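Local coordinates for Mgp-operon protein 3 (PDB 6RJ1) that probably helps Mycoplasma pneumoniae attach to host cells, forming the extracellular N-domain of the membrane adhesin P40/P90, an immunodominant protein of this human pathogen, at residues N183-D188 and G214-G220; D188-F192 and T637-K641. All coordinates share one frame; numbering follows the deposited sequence.

Interaction 1 of 2, residues N183-D188 and G214-G220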
loop_
_atom_site.group_PDB
_atom_site.type_symbol
_atom_site.label_atom_id
_atom_site.label_comp_id
_atom_site.label_asym_id
_atom_site.label_seq_id
_atom_site.Cartn_x
_atom_site.Cartn_y
_atom_site.Cartn_z
ATOM N N ASN A 183 9.091 -22.254 -4.006
ATOM C CA ASN A 183 8.056 -22.433 -5.018
ATOM C C ASN A 183 7.075 -23.546 -4.688
ATOM O O ASN A 183 7.464 -24.609 -4.195
ATOM C CB ASN A 183 8.685 -22.730 -6.380
ATOM C CG ASN A 183 8.909 -21.547 -7.266
ATOM O OD1 ASN A 183 8.268 -20.490 -7.155
ATOM N ND2 ASN A 183 9.815 -21.728 -8.199
ATOM N N GLY A 184 5.815 -23.285 -5.003
ATOM C CA GLY A 184 4.739 -24.246 -4.869
ATOM C C GLY A 184 4.826 -25.298 -5.959
ATOM O O GLY A 184 5.686 -25.224 -6.845
ATOM N N VAL A 185 3.944 -26.290 -5.888
ATOM C CA VAL A 185 3.855 -27.408 -6.818
ATOM C C VAL A 185 3.431 -26.941 -8.237
ATOM O O VAL A 185 2.712 -25.957 -8.349
ATOM C CB VAL A 185 2.925 -28.471 -6.170
ATOM C CG1 VAL A 185 2.180 -29.315 -7.188
ATOM C CG2 VAL A 185 3.713 -29.357 -5.216
ATOM N N ALA A 186 3.935 -27.601 -9.311
ATOM C CA ALA A 186 3.601 -27.283 -10.703
ATOM C C ALA A 186 2.145 -27.646 -10.979
ATOM O O ALA A 186 1.641 -28.586 -10.370
ATOM C CB ALA A 186 4.509 -28.055 -11.638
ATOM N N GLN A 187 1.469 -26.937 -11.894
ATOM C CA GLN A 187 0.058 -27.233 -12.154
ATOM C C GLN A 187 -0.194 -28.636 -12.758
ATOM O O GLN A 187 -1.267 -29.170 -12.502
ATOM C CB GLN A 187 -0.649 -26.122 -12.952
ATOM C CG GLN A 187 -0.214 -25.900 -14.385
ATOM C CD GLN A 187 -1.128 -24.923 -15.098
ATOM O OE1 GLN A 187 -2.229 -24.566 -14.635
ATOM N NE2 GLN A 187 -0.690 -24.463 -16.255
ATOM N N ASP A 188 0.792 -29.274 -13.449
ATOM C CA ASP A 188 0.594 -30.644 -13.987
ATOM C C ASP A 188 0.480 -31.692 -12.881
ATOM O O ASP A 188 -0.274 -32.647 -13.032
ATOM C CB ASP A 188 1.660 -31.042 -15.034
ATOM C CG ASP A 188 3.117 -31.082 -14.578
ATOM O OD1 ASP A 188 3.427 -30.514 -13.502
ATOM O OD2 ASP A 188 3.950 -31.657 -15.311
ATOM N N GLY A 214 1.933 -24.520 -20.363
ATOM C CA GLY A 214 2.727 -24.474 -19.143
ATOM C C GLY A 214 2.393 -25.501 -18.085
ATOM O O GLY A 214 1.897 -25.121 -17.020
ATOM N N PRO A 215 2.717 -26.806 -18.294
ATOM C CA PRO A 215 2.433 -27.802 -17.243
ATOM C C PRO A 215 3.266 -27.581 -15.978
ATOM O O PRO A 215 2.829 -27.940 -14.886
ATOM C CB PRO A 215 2.792 -29.134 -17.915
ATOM C CG PRO A 215 3.749 -28.789 -18.977
ATOM C CD PRO A 215 3.341 -27.445 -19.475
ATOM N N LYS A 216 4.456 -26.974 -16.142
ATOM C CA LYS A 216 5.412 -26.703 -15.073
ATOM C C LYS A 216 5.198 -25.354 -14.385
ATOM O O LYS A 216 5.975 -25.010 -13.492
ATOM C CB LYS A 216 6.870 -26.859 -15.572
ATOM C CG LYS A 216 7.209 -28.232 -16.159
ATOM C CD LYS A 216 6.989 -29.415 -15.205
ATOM C CE LYS A 216 7.175 -30.728 -15.937
ATOM N NZ LYS A 216 6.842 -31.892 -15.077
ATOM N N ALA A 217 4.139 -24.609 -14.766
ATOM C CA ALA A 217 3.810 -23.316 -14.158
ATOM C C ALA A 217 3.472 -23.481 -12.670
ATOM O O ALA A 217 2.635 -24.311 -12.306
ATOM C CB ALA A 217 2.659 -22.656 -14.899
ATOM N N VAL A 218 4.189 -22.736 -11.816
ATOM C CA VAL A 218 4.078 -22.796 -10.357
ATOM C C VAL A 218 2.741 -22.222 -9.877
ATOM O O VAL A 218 2.350 -21.125 -10.272
ATOM C CB VAL A 218 5.314 -22.162 -9.658
ATOM C CG1 VAL A 218 5.182 -22.215 -8.147
ATOM C CG2 VAL A 218 6.610 -22.853 -10.099
ATOM N N THR A 219 2.039 -23.005 -9.037
ATOM C CA THR A 219 0.724 -22.708 -8.464
ATOM C C THR A 219 0.754 -21.783 -7.231
ATOM O O THR A 219 -0.305 -21.324 -6.788
ATOM C CB THR A 219 -0.014 -24.013 -8.148
ATOM O OG1 THR A 219 0.690 -24.719 -7.122
ATOM C CG2 THR A 219 -0.206 -24.887 -9.367
ATOM N N GLY A 220 1.942 -21.518 -6.693
ATOM C CA GLY A 220 2.074 -20.653 -5.532
ATOM C C GLY A 220 3.389 -20.755 -4.800
ATOM O O GLY A 220 4.443 -20.928 -5.416
#
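With chi1 at 67°, Gln187 turns CG in between its backbone N and carbonyl carbon, and the chain, extended from there, carries its amide to Gly214; Asp188 adopts the same rotation (chi1 61°), which brings its carboxylate beside Pro215 and Lys216. Gln187 NE2 donates to Gly214 O over 2.8 Å in a nearly straight bond of 170°. The oxygen lies close to the plane of the amide, but the donor stands above the carbonyl plane. The other face of this carbonyl takes Ala217 N, 3.2 Å from Gly214 O, in the type I turn Gly214-Ala217. Beyond the turn the backbones run antiparallel, and Ala186 and Val218 form a single non-hydrogen-bonded bridge flanked by Gln187 N to Ala217 O (2.9 Å) and Thr219 N to Val185 O (3.1 Å). Val185 O is gripped twice, since Thr219 OG1 also donates to it at 2.7 Å. At the far end Gly184 N reaches Gly220 O, while Val218 meets the Asn183 side chain at about a right angle, its CG1 3.7 Å from Asn183 OD1. Ala186 is the N-cap of helix 187-192, and the turn supplies acceptors to the first helical N-H groups: besides Gln187 N, Asp188 N donates to Pro215 O at 2.8 Å. Lys216, bent at chi2, brings NZ to the syn lone pair of Asp188 OD2 at 2.9 Å. This salt bridge and the helix start would tend to favour the charged form of Asp188, whereas Pro215 O and Glu197 nearby would work against it, so the balance is not settled.

Interaction 2 of 2, residues D188-F192 and T637-K641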
loop_
_atom_site.group_PDB
_atom_site.type_symbol
_atom_site.label_atom_id
_atom_site.label_comp_id
_atom_site.label_asym_id
_atom_site.label_seq_id
_atom_site.Cartn_x
_atom_site.Cartn_y
_atom_site.Cartn_z
ATOM N N ASP A 188 0.792 -29.274 -13.449
ATOM C CA ASP A 188 0.594 -30.644 -13.987
ATOM C C ASP A 188 0.480 -31.692 -12.881
ATOM O O ASP A 188 -0.274 -32.647 -13.032
ATOM C CB ASP A 188 1.660 -31.042 -15.034
ATOM C CG ASP A 188 3.117 -31.082 -14.578
ATOM O OD1 ASP A 188 3.427 -30.514 -13.502
ATOM O OD2 ASP A 188 3.950 -31.657 -15.311
ATOM N N THR A 189 1.201 -31.486 -11.759
ATOM C CA THR A 189 1.176 -32.352 -10.571
ATOM C C THR A 189 -0.175 -32.185 -9.860
ATOM O O THR A 189 -0.751 -33.169 -9.410
ATOM C CB THR A 189 2.375 -32.028 -9.648
ATOM O OG1 THR A 189 3.592 -32.192 -10.377
ATOM C CG2 THR A 189 2.416 -32.896 -8.395
ATOM N N VAL A 190 -0.679 -30.942 -9.778
ATOM C CA VAL A 190 -1.960 -30.626 -9.142
ATOM C C VAL A 190 -3.131 -31.396 -9.780
ATOM O O VAL A 190 -3.925 -32.004 -9.059
ATOM C CB VAL A 190 -2.217 -29.090 -9.096
ATOM C CG1 VAL A 190 -3.664 -28.759 -8.733
ATOM C CG2 VAL A 190 -1.252 -28.399 -8.139
ATOM N N HIS A 191 -3.207 -31.399 -11.118
ATOM C CA HIS A 191 -4.321 -32.002 -11.840
ATOM C C HIS A 191 -4.136 -33.441 -12.262
ATOM O O HIS A 191 -5.136 -34.124 -12.483
ATOM C CB HIS A 191 -4.687 -31.142 -13.051
ATOM C CG HIS A 191 -5.139 -29.765 -12.669
ATOM N ND1 HIS A 191 -4.333 -28.663 -12.871
ATOM C CD2 HIS A 191 -6.287 -29.369 -12.068
ATOM C CE1 HIS A 191 -5.021 -27.632 -12.418
ATOM N NE2 HIS A 191 -6.205 -28.009 -11.928
ATOM N N PHE A 192 -2.891 -33.911 -12.377
ATOM C CA PHE A 192 -2.629 -35.282 -12.810
ATOM C C PHE A 192 -2.018 -36.182 -11.735
ATOM O O PHE A 192 -2.033 -37.404 -11.893
ATOM C CB PHE A 192 -1.775 -35.285 -14.089
ATOM C CG PHE A 192 -2.483 -34.658 -15.267
ATOM C CD1 PHE A 192 -3.365 -35.401 -16.048
ATOM C CD2 PHE A 192 -2.287 -33.317 -15.585
ATOM C CE1 PHE A 192 -4.038 -34.813 -17.122
ATOM C CE2 PHE A 192 -2.962 -32.730 -16.660
ATOM C CZ PHE A 192 -3.825 -33.482 -17.426
ATOM N N THR A 637 -7.087 -22.555 -15.600
ATOM C CA THR A 637 -8.051 -22.940 -14.555
ATOM C C THR A 637 -7.387 -22.850 -13.181
ATOM O O THR A 637 -6.168 -22.940 -13.102
ATOM C CB THR A 637 -8.740 -24.309 -14.868
ATOM O OG1 THR A 637 -9.987 -24.401 -14.174
ATOM C CG2 THR A 637 -7.873 -25.523 -14.536
ATOM N N TYR A 638 -8.182 -22.676 -12.117
ATOM C CA TYR A 638 -7.696 -22.575 -10.735
ATOM C C TYR A 638 -6.963 -23.868 -10.286
ATOM O O TYR A 638 -7.434 -24.958 -10.602
ATOM C CB TYR A 638 -8.857 -22.224 -9.765
ATOM C CG TYR A 638 -8.388 -21.759 -8.405
ATOM C CD1 TYR A 638 -8.081 -20.424 -8.173
ATOM C CD2 TYR A 638 -8.189 -22.662 -7.369
ATOM C CE1 TYR A 638 -7.580 -20.000 -6.940
ATOM C CE2 TYR A 638 -7.667 -22.254 -6.141
ATOM C CZ TYR A 638 -7.381 -20.920 -5.925
ATOM O OH TYR A 638 -6.907 -20.518 -4.703
ATOM N N PRO A 639 -5.834 -23.757 -9.534
ATOM C CA PRO A 639 -5.093 -24.967 -9.106
ATOM C C PRO A 639 -5.754 -25.839 -8.025
ATOM O O PRO A 639 -5.236 -25.960 -6.909
ATOM C CB PRO A 639 -3.754 -24.399 -8.627
ATOM C CG PRO A 639 -4.075 -23.022 -8.175
ATOM C CD PRO A 639 -5.118 -22.528 -9.133
ATOM N N VAL A 640 -6.884 -26.474 -8.373
ATOM C CA VAL A 640 -7.651 -27.418 -7.549
ATOM C C VAL A 640 -8.087 -28.554 -8.483
ATOM O O VAL A 640 -8.778 -28.284 -9.479
ATOM C CB VAL A 640 -8.859 -26.765 -6.810
ATOM C CG1 VAL A 640 -9.812 -27.818 -6.242
ATOM C CG2 VAL A 640 -8.392 -25.826 -5.706
ATOM N N LYS A 641 -7.661 -29.815 -8.175
ATOM C CA LYS A 641 -7.988 -31.023 -8.952
ATOM C C LYS A 641 -9.506 -31.197 -9.029
ATOM O O LYS A 641 -10.190 -31.037 -8.020
ATOM C CB LYS A 641 -7.327 -32.270 -8.340
ATOM C CG LYS A 641 -7.045 -33.360 -9.370
ATOM C CD LYS A 641 -6.802 -34.731 -8.745
ATOM C CE LYS A 641 -5.344 -35.062 -8.551
ATOM N NZ LYS A 641 -5.175 -36.302 -7.756
#
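His191 and Val190, both buried, press against the bend at Tyr638-Val640 and make the close-packed half of this contact. The imidazole points its NE2 corner into the bend: NE2 lies 3.5 Å from Tyr638 O and 3.6 Å from Val640 O, both oxygens at the ring edge and near its plane. These are polar approaches rather than hydrogen bonds. The other ring nitrogen, ND1, makes a weak hydrogen bond back to Gln187 O, one turn earlier in the helix, which may help to set the ring's rotation. Val190 CG1 sits over the centre of one imidazole face and also abuts the carbonyl carbon of Pro639 at 3.7 Å; with CG1 anti to the backbone N (chi1 167°), this methyl is wedged between ring and bend. The bend itself is an inverse gamma turn centred on Pro639, closed by Val640 N donating to Tyr638 O over 2.8 Å, in a loop that leads to strand 650-654 within the MgpC adhesin sequence family. Pro639 and Tyr638 lean in turn on Leu577 of strand 575-577, which places the turn between that strand and the last turn of helix 187-192. Packing thins out at Thr637, which sends only CG2 to the imidazole, crossing it obliquely 4.0 Å from His191 NE2. On the partly exposed side, near the rim, Lys641 makes a broad contact instead, laying its methylenes along the helix's terminal carbonyls, with CG 3.7 Å from His191 O and CE 3.4 Å from Val190 O. A bend at chi3 (-96°) keeps CE near these oxygens, and the chain then runs on past them.

From the N terminus, the chain passes through residues 183-188 straight into helix 187-192, so Asp188 belongs to both contacts. Interaction 1 closes the shorter loop: after helix 200-203 the chain returns at 214-220, just ahead of strand 220-222. Interaction 2 closes a far longer one, 444 residues between its segments, when the 637-641 loop arrives at the end of the helix. The two loops cross rather than nest, since 188-192 lies inside the first and 637-641 outside it. They also touch directly: Thr219 CG2 packs against Pro639 CB at 3.7 Å, and Val190 CG2 meets Val185 CG1, bringing the 214-220 and 637-641 loops together beside Val190, in the middle of the helix.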